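Long-range contacts in phosphoheptose isomerase (Neisseria gonorrhoeae, PDB 5I01), which probably catalyses, as a zinc-dependent homotetramer, the isomerization of sedoheptulose 7-phosphate to D-glycero-D-manno-heptose 7-phosphate, the first step of heptose biosynthesis: residues D46-A51 / L111-D116; E37-C42 / G115-G120; G55-D60 / I121-N126; A146-D151 / D163-V168. The protein carries 1 engineered substitution. All blocks are in the same frame, centred on the assembly; numbering follows the deposited sequence.

Contact 1: D46-A51 / L111-D116; sequences DGKILA and LGRAGD
K48 and D116 form a salt bridge that pins the entry of strand 49-52 to the turn preceding strand 117-122, at one end of the parallel sheet of the SIS fold. The turn is a type II beta turn from R113 to D116. D116 meets K48 twice. Its OD1 accepts the backbone N of K48 at 2.8 Å in a nearly straight bond (165°), approached from above the carboxylate plane, while OD2 takes the ammonium NZ of K48 at 2.9 Å on its syn side. With CG of K48 set between its backbone N and carbonyl carbon (chi1 61°), the chain starts out over the carboxylate, CG lying 3.6 Å from OD2 of D116; the last bend, at chi4, brings NZ round to its acceptors. NZ also donates to the carbonyl O of L111, at 2.9 Å, so the same lysine ties the last residue of helix 105-111 to the turn. Within the turn, R113 N donates to OD2 of D116 from the carboxylate face opposite to NZ, which should restrict rotation of the group. Deeper in, L50 CD1 lies 4.4 Å from CB of L111, and V82 of strand 81-83 touches both leucines. A water accepts from NZ of K48 and donates to OD1 of D116, 3.0 Å away.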
loop_
_atom_site.group_PDB
_atom_site.type_symbol
_atom_site.label_atom_id
_atom_site.label_comp_id
_atom_site.label_asym_id
_atom_site.label_seq_id
_atom_site.Cartn_x
_atom_site.Cartn_y
_atom_site.Cartn_z
ATOM N N ASP A 46 -14.514 -23.494 1.780
ATOM C CA ASP A 46 -13.474 -22.857 2.608
ATOM C C ASP A 46 -12.243 -22.311 1.856
ATOM O O ASP A 46 -11.190 -22.099 2.451
ATOM C CB ASP A 46 -13.068 -23.809 3.755
ATOM C CG ASP A 46 -13.963 -23.661 4.973
ATOM O OD1 ASP A 46 -13.907 -22.578 5.598
ATOM O OD2 ASP A 46 -14.715 -24.610 5.308
ATOM N N GLY A 47 -12.398 -22.037 0.562
ATOM C CA GLY A 47 -11.304 -21.527 -0.268
ATOM C C GLY A 47 -11.197 -20.009 -0.180
ATOM O O GLY A 47 -12.001 -19.344 0.510
ATOM N N LYS A 48 -10.199 -19.465 -0.882
ATOM C CA LYS A 48 -10.005 -18.018 -0.981
ATOM C C LYS A 48 -9.741 -17.569 -2.416
ATOM O O LYS A 48 -9.376 -18.374 -3.265
ATOM C CB LYS A 48 -8.893 -17.547 -0.032
ATOM C CG LYS A 48 -7.514 -18.133 -0.264
ATOM C CD LYS A 48 -6.601 -17.791 0.919
ATOM C CE LYS A 48 -5.213 -18.383 0.786
ATOM N NZ LYS A 48 -5.236 -19.863 0.613
ATOM N N ILE A 49 -9.967 -16.278 -2.670
ATOM C CA ILE A 49 -9.716 -15.661 -3.966
ATOM C C ILE A 49 -8.513 -14.722 -3.873
ATOM O O ILE A 49 -8.489 -13.830 -3.039
ATOM C CB ILE A 49 -10.942 -14.863 -4.483
ATOM C CG1 ILE A 49 -12.197 -15.753 -4.509
ATOM C CG2 ILE A 49 -10.674 -14.304 -5.877
ATOM C CD1 ILE A 49 -13.155 -15.491 -3.381
ATOM N N LEU A 50 -7.526 -14.935 -4.744
ATOM C CA LEU A 50 -6.403 -14.020 -4.921
ATOM C C LEU A 50 -6.655 -13.168 -6.161
ATOM O O LEU A 50 -7.109 -13.693 -7.176
ATOM C CB LEU A 50 -5.107 -14.805 -5.083
ATOM C CG LEU A 50 -4.853 -15.898 -4.044
ATOM C CD1 LEU A 50 -3.486 -16.526 -4.298
ATOM C CD2 LEU A 50 -4.937 -15.344 -2.629
ATOM N N ALA A 51 -6.372 -11.865 -6.076
ATOM C CA ALA A 51 -6.526 -10.949 -7.213
ATOM C C ALA A 51 -5.201 -10.275 -7.521
ATOM O O ALA A 51 -4.444 -9.960 -6.603
ATOM C CB ALA A 51 -7.585 -9.909 -6.919
ATOM N N LEU A 111 0.670 -18.188 -0.905
ATOM C CA LEU A 111 -0.685 -18.202 -0.336
ATOM C C LEU A 111 -1.637 -19.247 -0.916
ATOM O O LEU A 111 -2.502 -19.735 -0.205
ATOM C CB LEU A 111 -1.325 -16.818 -0.484
ATOM C CG LEU A 111 -0.543 -15.645 0.121
ATOM C CD1 LEU A 111 -1.322 -14.355 -0.050
ATOM C CD2 LEU A 111 -0.226 -15.872 1.592
ATOM N N GLY A 112 -1.493 -19.571 -2.196
ATOM C CA GLY A 112 -2.473 -20.391 -2.916
ATOM C C GLY A 112 -2.553 -21.827 -2.442
ATOM O O GLY A 112 -1.565 -22.397 -1.973
ATOM N N ARG A 113 -3.746 -22.398 -2.524
ATOM C CA ARG A 113 -3.942 -23.825 -2.267
ATOM C C ARG A 113 -4.874 -24.361 -3.346
ATOM O O ARG A 113 -5.427 -23.594 -4.125
ATOM C CB ARG A 113 -4.535 -24.073 -0.879
ATOM C CG ARG A 113 -3.738 -23.510 0.292
ATOM C CD ARG A 113 -2.507 -24.342 0.637
ATOM N NE ARG A 113 -1.897 -23.901 1.904
ATOM C CZ ARG A 113 -0.881 -23.032 2.038
ATOM N NH1 ARG A 113 -0.278 -22.464 0.988
ATOM N NH2 ARG A 113 -0.449 -22.729 3.263
ATOM N N ALA A 114 -5.027 -25.679 -3.395
ATOM C CA ALA A 114 -5.934 -26.326 -4.345
ATOM C C ALA A 114 -7.363 -25.880 -4.075
ATOM O O ALA A 114 -7.779 -25.794 -2.910
ATOM C CB ALA A 114 -5.831 -27.839 -4.232
ATOM N N GLY A 115 -8.095 -25.574 -5.148
ATOM C CA GLY A 115 -9.475 -25.080 -5.050
ATOM C C GLY A 115 -9.655 -23.566 -4.950
ATOM O O GLY A 115 -10.771 -23.091 -5.156
ATOM N N ASP A 116 -8.591 -22.811 -4.628
ATOM C CA ASP A 116 -8.641 -21.338 -4.571
ATOM C C ASP A 116 -8.824 -20.756 -5.970
ATOM O O ASP A 116 -8.795 -21.482 -6.967
ATOM C CB ASP A 116 -7.359 -20.747 -3.956
ATOM C CG ASP A 116 -7.232 -20.997 -2.465
ATOM O OD1 ASP A 116 -8.254 -21.257 -1.795
ATOM O OD2 ASP A 116 -6.089 -20.909 -1.958
HETATM O O HOH W 1 -8.185 -21.180 1.235
#

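Contact 2: E37-C42 / G115-G120; sequences ELMLQC and GDVLVG
C42 and V117 face each other between helix 29-44 and strand 117-122, the CA-CB bond of each directed at the opposite segment. CG2 of V117, lying beside its own backbone N, is the branch that reaches the helix: it comes 3.8 Å from CB of C42 and 4.2 Å from CG of L38, one helical turn earlier. The other branch, CG1, is anti to the backbone N (chi1 167°) and approaches CG of M39 at 4.4 Å. V117 is therefore placed among three helix residues, with C42 and L38 at one methyl and M39 at the other. These separations between carbon atoms identify the pairs of V117 with L38, M39 and CB of C42 as van der Waals packing. The sulphur of C42, anti to its backbone N (chi1 160°), extends past V117 toward the start of the strand, where SG lies 3.9 Å from CA of D116. The short axes stand 10.0 Å apart with their N-to-C directions at 146°, so the helix runs roughly antiparallel to the strand it covers, as in an alpha/beta sandwich. I145 of strand 143-149 touches both M39 and V117, I49 of strand 49-52 flanks V117 as well, and M187 and I191 of helix 173-193 pack on M39 beside them.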
loop_
_atom_site.group_PDB
_atom_site.type_symbol
_atom_site.label_atom_id
_atom_site.label_comp_id
_atom_site.label_asym_id
_atom_site.label_seq_id
_atom_site.Cartn_x
_atom_site.Cartn_y
_atom_site.Cartn_z
ATOM N N GLU A 37 -20.356 -17.884 -10.055
ATOM C CA GLU A 37 -20.652 -19.258 -9.619
ATOM C C GLU A 37 -19.385 -19.954 -9.135
ATOM O O GLU A 37 -19.382 -20.572 -8.072
ATOM C CB GLU A 37 -21.319 -20.074 -10.747
ATOM C CG GLU A 37 -22.806 -19.758 -10.941
ATOM C CD GLU A 37 -23.457 -20.428 -12.159
ATOM O OE1 GLU A 37 -22.742 -20.909 -13.074
ATOM O OE2 GLU A 37 -24.713 -20.462 -12.207
ATOM N N LEU A 38 -18.311 -19.825 -9.913
ATOM C CA LEU A 38 -17.004 -20.374 -9.543
ATOM C C LEU A 38 -16.453 -19.824 -8.216
ATOM O O LEU A 38 -15.870 -20.570 -7.433
ATOM C CB LEU A 38 -15.991 -20.123 -10.664
ATOM C CG LEU A 38 -14.571 -20.636 -10.421
ATOM C CD1 LEU A 38 -14.580 -22.111 -10.041
ATOM C CD2 LEU A 38 -13.714 -20.395 -11.652
ATOM N N MET A 39 -16.625 -18.527 -7.979
ATOM C CA MET A 39 -16.206 -17.913 -6.711
ATOM C C MET A 39 -17.069 -18.368 -5.512
ATOM O O MET A 39 -16.545 -18.539 -4.415
ATOM C CB MET A 39 -16.176 -16.376 -6.822
ATOM C CG MET A 39 -15.003 -15.840 -7.634
ATOM S SD MET A 39 -14.847 -14.038 -7.607
ATOM C CE MET A 39 -16.282 -13.612 -8.571
ATOM N N LEU A 40 -18.372 -18.562 -5.729
ATOM C CA LEU A 40 -19.280 -19.122 -4.709
ATOM C C LEU A 40 -18.935 -20.552 -4.306
ATOM O O LEU A 40 -19.003 -20.892 -3.129
ATOM C CB LEU A 40 -20.725 -19.110 -5.204
ATOM C CG LEU A 40 -21.403 -17.747 -5.268
ATOM C CD1 LEU A 40 -22.567 -17.796 -6.257
ATOM C CD2 LEU A 40 -21.847 -17.289 -3.878
ATOM N N GLN A 41 -18.609 -21.383 -5.293
ATOM C CA GLN A 41 -18.159 -22.766 -5.069
ATOM C C GLN A 41 -16.867 -22.795 -4.241
ATOM O O GLN A 41 -16.747 -23.568 -3.283
ATOM C CB GLN A 41 -17.939 -23.459 -6.423
ATOM C CG GLN A 41 -17.504 -24.920 -6.380
ATOM C CD GLN A 41 -16.974 -25.419 -7.729
ATOM O OE1 GLN A 41 -16.057 -24.826 -8.325
ATOM N NE2 GLN A 41 -17.539 -26.524 -8.211
ATOM N N CYS A 42 -15.909 -21.952 -4.628
ATOM C CA CYS A 42 -14.623 -21.848 -3.934
ATOM C C CYS A 42 -14.772 -21.400 -2.484
ATOM O O CYS A 42 -14.198 -22.014 -1.590
ATOM C CB CYS A 42 -13.692 -20.894 -4.687
ATOM S SG CYS A 42 -12.329 -20.226 -3.711
ATOM N N GLY A 115 -8.095 -25.574 -5.148
ATOM C CA GLY A 115 -9.475 -25.080 -5.050
ATOM C C GLY A 115 -9.655 -23.566 -4.950
ATOM O O GLY A 115 -10.771 -23.091 -5.156
ATOM N N ASP A 116 -8.591 -22.811 -4.628
ATOM C CA ASP A 116 -8.641 -21.338 -4.571
ATOM C C ASP A 116 -8.824 -20.756 -5.970
ATOM O O ASP A 116 -8.795 -21.482 -6.967
ATOM C CB ASP A 116 -7.359 -20.747 -3.956
ATOM C CG ASP A 116 -7.232 -20.997 -2.465
ATOM O OD1 ASP A 116 -8.254 -21.257 -1.795
ATOM O OD2 ASP A 116 -6.089 -20.909 -1.958
ATOM N N VAL A 117 -9.023 -19.446 -6.040
ATOM C CA VAL A 117 -9.291 -18.777 -7.298
ATOM C C VAL A 117 -8.369 -17.575 -7.467
ATOM O O VAL A 117 -8.248 -16.763 -6.563
ATOM C CB VAL A 117 -10.773 -18.372 -7.391
ATOM C CG1 VAL A 117 -11.021 -17.401 -8.533
ATOM C CG2 VAL A 117 -11.623 -19.619 -7.564
ATOM N N LEU A 118 -7.706 -17.507 -8.619
ATOM C CA LEU A 118 -6.943 -16.357 -9.026
ATOM C C LEU A 118 -7.773 -15.556 -10.006
ATOM O O LEU A 118 -8.228 -16.090 -11.029
ATOM C CB LEU A 118 -5.641 -16.778 -9.700
ATOM C CG LEU A 118 -4.739 -15.671 -10.276
ATOM C CD1 LEU A 118 -4.293 -14.722 -9.182
ATOM C CD2 LEU A 118 -3.527 -16.242 -10.990
ATOM N N VAL A 119 -7.949 -14.274 -9.694
ATOM C CA VAL A 119 -8.532 -13.314 -10.607
ATOM C C VAL A 119 -7.397 -12.483 -11.145
ATOM O O VAL A 119 -6.878 -11.633 -10.444
ATOM C CB VAL A 119 -9.569 -12.416 -9.911
ATOM C CG1 VAL A 119 -10.092 -11.344 -10.864
ATOM C CG2 VAL A 119 -10.711 -13.267 -9.359
ATOM N N GLY A 120 -7.009 -12.733 -12.391
ATOM C CA GLY A 120 -5.923 -11.993 -13.030
ATOM C C GLY A 120 -6.509 -10.908 -13.900
ATOM O O GLY A 120 -7.335 -11.196 -14.752
#

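Contact 3: G55-D60 / I121-N126; sequences GGSAAD and ISTSGN
S57 lays its CB against the CG2 methyl of I121, 3.5 Å away, where the first turn of helix 56-69 packs on the end of strand 117-122. This is the C-terminal edge of the parallel sheet in the SIS fold, where strand-to-helix loops gather the active-site residues; G55 and G56 on one side and S122, T123 and S124 on the other are predicted to bind substrate. CG2 of I121 is anti to its backbone N and meets both CB and OG of S57. In the other branch CG1 is anti to the carbonyl carbon (chi1 -50°), and an extended chi2 (168°) sets CD1, which comes 4.1 Å from CB of D60. One isoleucine thus spans residues a helical turn apart. H180 of helix 173-193 touches both I121 and D60. Toward the predicted substrate loop, OG of S57 lies 4.0 Å from CG2 of T123. G55, at the N-cap position with positive phi, starts the helix, and its backbone N and O are hydrogen-bonded to T92 and S89 of another subunit, bringing the tetramer interface up to this loop. S122 OG bonds to OG of S127, another predicted substrate residue. A water links the two segments: it accepts a weak, long bond from the backbone N of T123 and lies 2.7 Å from OG of S57.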
loop_
_atom_site.group_PDB
_atom_site.type_symbol
_atom_site.label_atom_id
_atom_site.label_comp_id
_atom_site.label_asym_id
_atom_site.label_seq_id
_atom_site.Cartn_x
_atom_site.Cartn_y
_atom_site.Cartn_z
ATOM N N GLY A 55 -1.201 -1.271 -12.680
ATOM C CA GLY A 55 -1.715 0.082 -12.944
ATOM C C GLY A 55 -3.118 0.293 -12.418
ATOM O O GLY A 55 -3.388 0.079 -11.234
ATOM N N GLY A 56 -4.026 0.696 -13.298
ATOM C CA GLY A 56 -5.447 0.779 -12.953
ATOM C C GLY A 56 -6.026 -0.556 -12.509
ATOM O O GLY A 56 -6.965 -0.601 -11.716
ATOM N N SER A 57 -5.467 -1.647 -13.011
ATOM C CA SER A 57 -5.917 -2.978 -12.620
ATOM C C SER A 57 -5.446 -3.393 -11.235
ATOM O O SER A 57 -6.037 -4.302 -10.643
ATOM C CB SER A 57 -5.468 -4.009 -13.641
ATOM O OG SER A 57 -5.860 -3.612 -14.944
ATOM N N ALA A 58 -4.384 -2.761 -10.728
ATOM C CA ALA A 58 -3.929 -2.989 -9.353
ATOM C C ALA A 58 -4.922 -2.369 -8.406
ATOM O O ALA A 58 -5.275 -2.967 -7.408
ATOM C CB ALA A 58 -2.539 -2.406 -9.122
ATOM N N ALA A 59 -5.362 -1.159 -8.739
ATOM C CA ALA A 59 -6.474 -0.498 -8.060
ATOM C C ALA A 59 -7.744 -1.354 -8.078
ATOM O O ALA A 59 -8.414 -1.475 -7.062
ATOM C CB ALA A 59 -6.749 0.869 -8.684
ATOM N N ASP A 60 -8.063 -1.954 -9.218
ATOM C CA ASP A 60 -9.231 -2.835 -9.315
ATOM C C ASP A 60 -9.108 -4.082 -8.436
ATOM O O ASP A 60 -10.071 -4.484 -7.814
ATOM C CB ASP A 60 -9.500 -3.230 -10.774
ATOM C CG ASP A 60 -9.946 -2.039 -11.635
ATOM O OD1 ASP A 60 -10.111 -0.920 -11.089
ATOM O OD2 ASP A 60 -10.126 -2.219 -12.862
ATOM N N ILE A 121 -6.082 -9.664 -13.693
ATOM C CA ILE A 121 -6.641 -8.525 -14.419
ATOM C C ILE A 121 -5.552 -7.929 -15.302
ATOM O O ILE A 121 -4.441 -7.655 -14.830
ATOM C CB ILE A 121 -7.228 -7.453 -13.478
ATOM C CG1 ILE A 121 -8.168 -8.095 -12.448
ATOM C CG2 ILE A 121 -8.006 -6.398 -14.276
ATOM C CD1 ILE A 121 -8.570 -7.188 -11.310
ATOM N N SER A 122 -5.890 -7.736 -16.583
ATOM C CA SER A 122 -4.946 -7.306 -17.603
ATOM C C SER A 122 -5.684 -6.737 -18.823
ATOM O O SER A 122 -6.354 -7.479 -19.555
ATOM C CB SER A 122 -4.091 -8.499 -18.024
ATOM O OG SER A 122 -3.217 -8.168 -19.087
ATOM N N THR A 123 -5.535 -5.442 -19.077
ATOM C CA THR A 123 -6.298 -4.804 -20.142
ATOM C C THR A 123 -5.938 -5.268 -21.549
ATOM O O THR A 123 -6.782 -5.183 -22.408
ATOM C CB THR A 123 -6.210 -3.276 -20.082
ATOM O OG1 THR A 123 -4.845 -2.863 -20.179
ATOM C CG2 THR A 123 -6.821 -2.765 -18.775
ATOM N N SER A 124 -4.713 -5.753 -21.778
ATOM C CA SER A 124 -4.320 -6.351 -23.073
ATOM C C SER A 124 -4.316 -7.897 -23.117
ATOM O O SER A 124 -4.284 -8.482 -24.202
ATOM C CB SER A 124 -2.936 -5.848 -23.487
ATOM O OG SER A 124 -1.952 -6.216 -22.534
ATOM N N GLY A 125 -4.326 -8.551 -21.956
ATOM C CA GLY A 125 -4.150 -9.997 -21.880
ATOM C C GLY A 125 -2.709 -10.459 -22.079
ATOM O O GLY A 125 -2.468 -11.656 -22.202
ATOM N N ASN A 126 -1.753 -9.522 -22.093
ATOM C CA ASN A 126 -0.335 -9.810 -22.372
ATOM C C ASN A 126 0.619 -9.431 -21.225
ATOM O O ASN A 126 1.837 -9.536 -21.386
ATOM C CB ASN A 126 0.101 -9.080 -23.656
ATOM C CG ASN A 126 -0.666 -9.540 -24.891
ATOM O OD1 ASN A 126 -0.864 -10.736 -25.119
ATOM N ND2 ASN A 126 -1.096 -8.585 -25.694
HETATM O O HOH W 2 -3.871 -3.586 -16.806
#

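Contact 4: A146-D151 / D163-V168; sequences ALTGRD and DVLLNV
T148 and N167 face each other on neighbouring parallel strands, crossing at about a right angle at the tight end of this contact. OG1 of T148, set between its backbone N and carbonyl carbon (chi1 70°), donates to OD1 of N167 at 2.6 Å, in the carbonyl plane and on a lone pair. The other end of that amide donates ND2 to the carbonyl O of R150 at 2.9 Å; two bonds therefore hold the amide and tie N167 of strand 164-168 to the loop residue R150. Four backbone bonds join A146 and T148 to V164, L166 and V168, the straightest being V168 N to T148 O (176°). On the face of L147 and L166, the two leucines lie side by side with their CD1 atoms 4.0 Å apart, covered by helices 29-44 and 173-193. L165 shares the face of T148 and N167, its CD1 3.6 Å from OG1 of T148. The open side begins at this partly exposed leucine and at the exposed loop residues R150 and D151, whose side chains leave the backbone away from the partner strand; R150 NE bonds to P171 O and D151 OD1 to G153 N. Strand 143-149, helix 153-158 and strand 164-168 make a beta-alpha-beta crossover, the repeating unit of a parallel alpha/beta sheet.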
loop_
_atom_site.group_PDB
_atom_site.type_symbol
_atom_site.label_atom_id
_atom_site.label_comp_id
_atom_site.label_asym_id
_atom_site.label_seq_id
_atom_site.Cartn_x
_atom_site.Cartn_y
_atom_site.Cartn_z
ATOM N N ALA A 146 -9.994 -14.633 -15.687
ATOM C CA ALA A 146 -9.217 -13.605 -16.354
ATOM C C ALA A 146 -10.132 -12.448 -16.722
ATOM O O ALA A 146 -11.167 -12.660 -17.356
ATOM C CB ALA A 146 -8.560 -14.173 -17.601
ATOM N N LEU A 147 -9.754 -11.236 -16.306
ATOM C CA LEU A 147 -10.383 -10.016 -16.783
ATOM C C LEU A 147 -9.428 -9.389 -17.788
ATOM O O LEU A 147 -8.400 -8.826 -17.398
ATOM C CB LEU A 147 -10.700 -9.063 -15.621
ATOM C CG LEU A 147 -11.995 -9.392 -14.859
ATOM C CD1 LEU A 147 -11.869 -10.731 -14.141
ATOM C CD2 LEU A 147 -12.362 -8.315 -13.859
ATOM N N THR A 148 -9.761 -9.511 -19.079
ATOM C CA THR A 148 -8.916 -9.019 -20.184
ATOM C C THR A 148 -9.636 -8.022 -21.081
ATOM O O THR A 148 -10.829 -7.775 -20.916
ATOM C CB THR A 148 -8.398 -10.173 -21.071
ATOM O OG1 THR A 148 -9.481 -10.731 -21.826
ATOM C CG2 THR A 148 -7.737 -11.272 -20.225
ATOM N N GLY A 149 -8.889 -7.442 -22.020
ATOM C CA GLY A 149 -9.438 -6.548 -23.047
ATOM C C GLY A 149 -8.883 -6.883 -24.409
ATOM O O GLY A 149 -8.046 -7.768 -24.536
ATOM N N ARG A 150 -9.349 -6.162 -25.424
ATOM C CA ARG A 150 -8.937 -6.371 -26.833
ATOM C C ARG A 150 -9.304 -7.802 -27.320
ATOM O O ARG A 150 -10.487 -8.149 -27.289
ATOM C CB ARG A 150 -7.460 -5.978 -27.044
ATOM C CG ARG A 150 -7.220 -4.504 -26.771
ATOM C CD ARG A 150 -5.764 -4.137 -26.540
ATOM N NE ARG A 150 -5.665 -2.779 -25.985
ATOM C CZ ARG A 150 -4.535 -2.089 -25.809
ATOM N NH1 ARG A 150 -3.352 -2.609 -26.143
ATOM N NH2 ARG A 150 -4.585 -0.860 -25.292
ATOM N N ASP A 151 -8.333 -8.617 -27.746
ATOM C CA ASP A 151 -8.616 -10.009 -28.176
ATOM C C ASP A 151 -8.385 -11.044 -27.074
ATOM O O ASP A 151 -8.560 -12.236 -27.302
ATOM C CB ASP A 151 -7.826 -10.384 -29.454
ATOM C CG ASP A 151 -6.304 -10.445 -29.249
ATOM O OD1 ASP A 151 -5.811 -10.295 -28.105
ATOM O OD2 ASP A 151 -5.593 -10.651 -30.260
ATOM N N ASP A 163 -11.586 -22.692 -16.337
ATOM C CA ASP A 163 -11.398 -21.263 -16.078
ATOM C C ASP A 163 -12.504 -20.464 -16.783
ATOM O O ASP A 163 -13.250 -21.012 -17.591
ATOM C CB ASP A 163 -10.020 -20.801 -16.588
ATOM C CG ASP A 163 -8.840 -21.559 -15.948
ATOM O OD1 ASP A 163 -8.912 -21.988 -14.773
ATOM O OD2 ASP A 163 -7.804 -21.690 -16.630
ATOM N N VAL A 164 -12.590 -19.169 -16.483
ATOM C CA VAL A 164 -13.614 -18.280 -17.056
ATOM C C VAL A 164 -12.953 -17.016 -17.604
ATOM O O VAL A 164 -12.250 -16.320 -16.880
ATOM C CB VAL A 164 -14.690 -17.893 -16.011
ATOM C CG1 VAL A 164 -15.723 -16.944 -16.610
ATOM C CG2 VAL A 164 -15.377 -19.137 -15.468
ATOM N N LEU A 165 -13.184 -16.730 -18.882
ATOM C CA LEU A 165 -12.614 -15.561 -19.539
ATOM C C LEU A 165 -13.680 -14.503 -19.596
ATOM O O LEU A 165 -14.754 -14.752 -20.133
ATOM C CB LEU A 165 -12.154 -15.889 -20.964
ATOM C CG LEU A 165 -11.601 -14.728 -21.807
ATOM C CD1 LEU A 165 -10.366 -14.112 -21.172
ATOM C CD2 LEU A 165 -11.301 -15.195 -23.220
ATOM N N LEU A 166 -13.370 -13.333 -19.045
ATOM C CA LEU A 166 -14.206 -12.149 -19.148
ATOM C C LEU A 166 -13.439 -11.129 -20.001
ATOM O O LEU A 166 -12.691 -10.282 -19.492
ATOM C CB LEU A 166 -14.559 -11.602 -17.750
ATOM C CG LEU A 166 -15.265 -12.554 -16.768
ATOM C CD1 LEU A 166 -15.492 -11.932 -15.402
ATOM C CD2 LEU A 166 -16.600 -12.999 -17.316
ATOM N N ASN A 167 -13.608 -11.231 -21.312
ATOM C CA ASN A 167 -12.954 -10.309 -22.222
ATOM C C ASN A 167 -13.887 -9.161 -22.589
ATOM O O ASN A 167 -15.015 -9.385 -23.023
ATOM C CB ASN A 167 -12.469 -11.014 -23.488
ATOM C CG ASN A 167 -11.640 -10.105 -24.354
ATOM O OD1 ASN A 167 -10.522 -9.725 -23.991
ATOM N ND2 ASN A 167 -12.202 -9.694 -25.471
ATOM N N VAL A 168 -13.391 -7.938 -22.406
ATOM C CA VAL A 168 -14.061 -6.739 -22.859
ATOM C C VAL A 168 -13.605 -6.485 -24.296
ATOM O O VAL A 168 -12.433 -6.178 -24.515
ATOM C CB VAL A 168 -13.704 -5.533 -21.962
ATOM C CG1 VAL A 168 -14.359 -4.259 -22.482
ATOM C CG2 VAL A 168 -14.132 -5.802 -20.525
#

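Overall arrangement
From the N terminus, helix 29-44 supplies the first segment of contact 2 and strand 49-52 that of contact 1; both loops close at the start of strand 117-122, sharing G115 and D116, so contact 1 lies within the span of contact 2. Contact 3 begins in helix 56-69 and closes at the far end of the same strand, crossing both. Contact 4 follows in series, a short loop at the sheet edge. Strand 117-122 is the common element: its backbone probably bonds to L50 on one flank and to L147 on the other, joining contacts 1, 2 and 3 to contact 4. Together they tie helices 29-44 and 56-69, the turn after helix 105-111 and edge strand 164-168 into one sheet-centred unit.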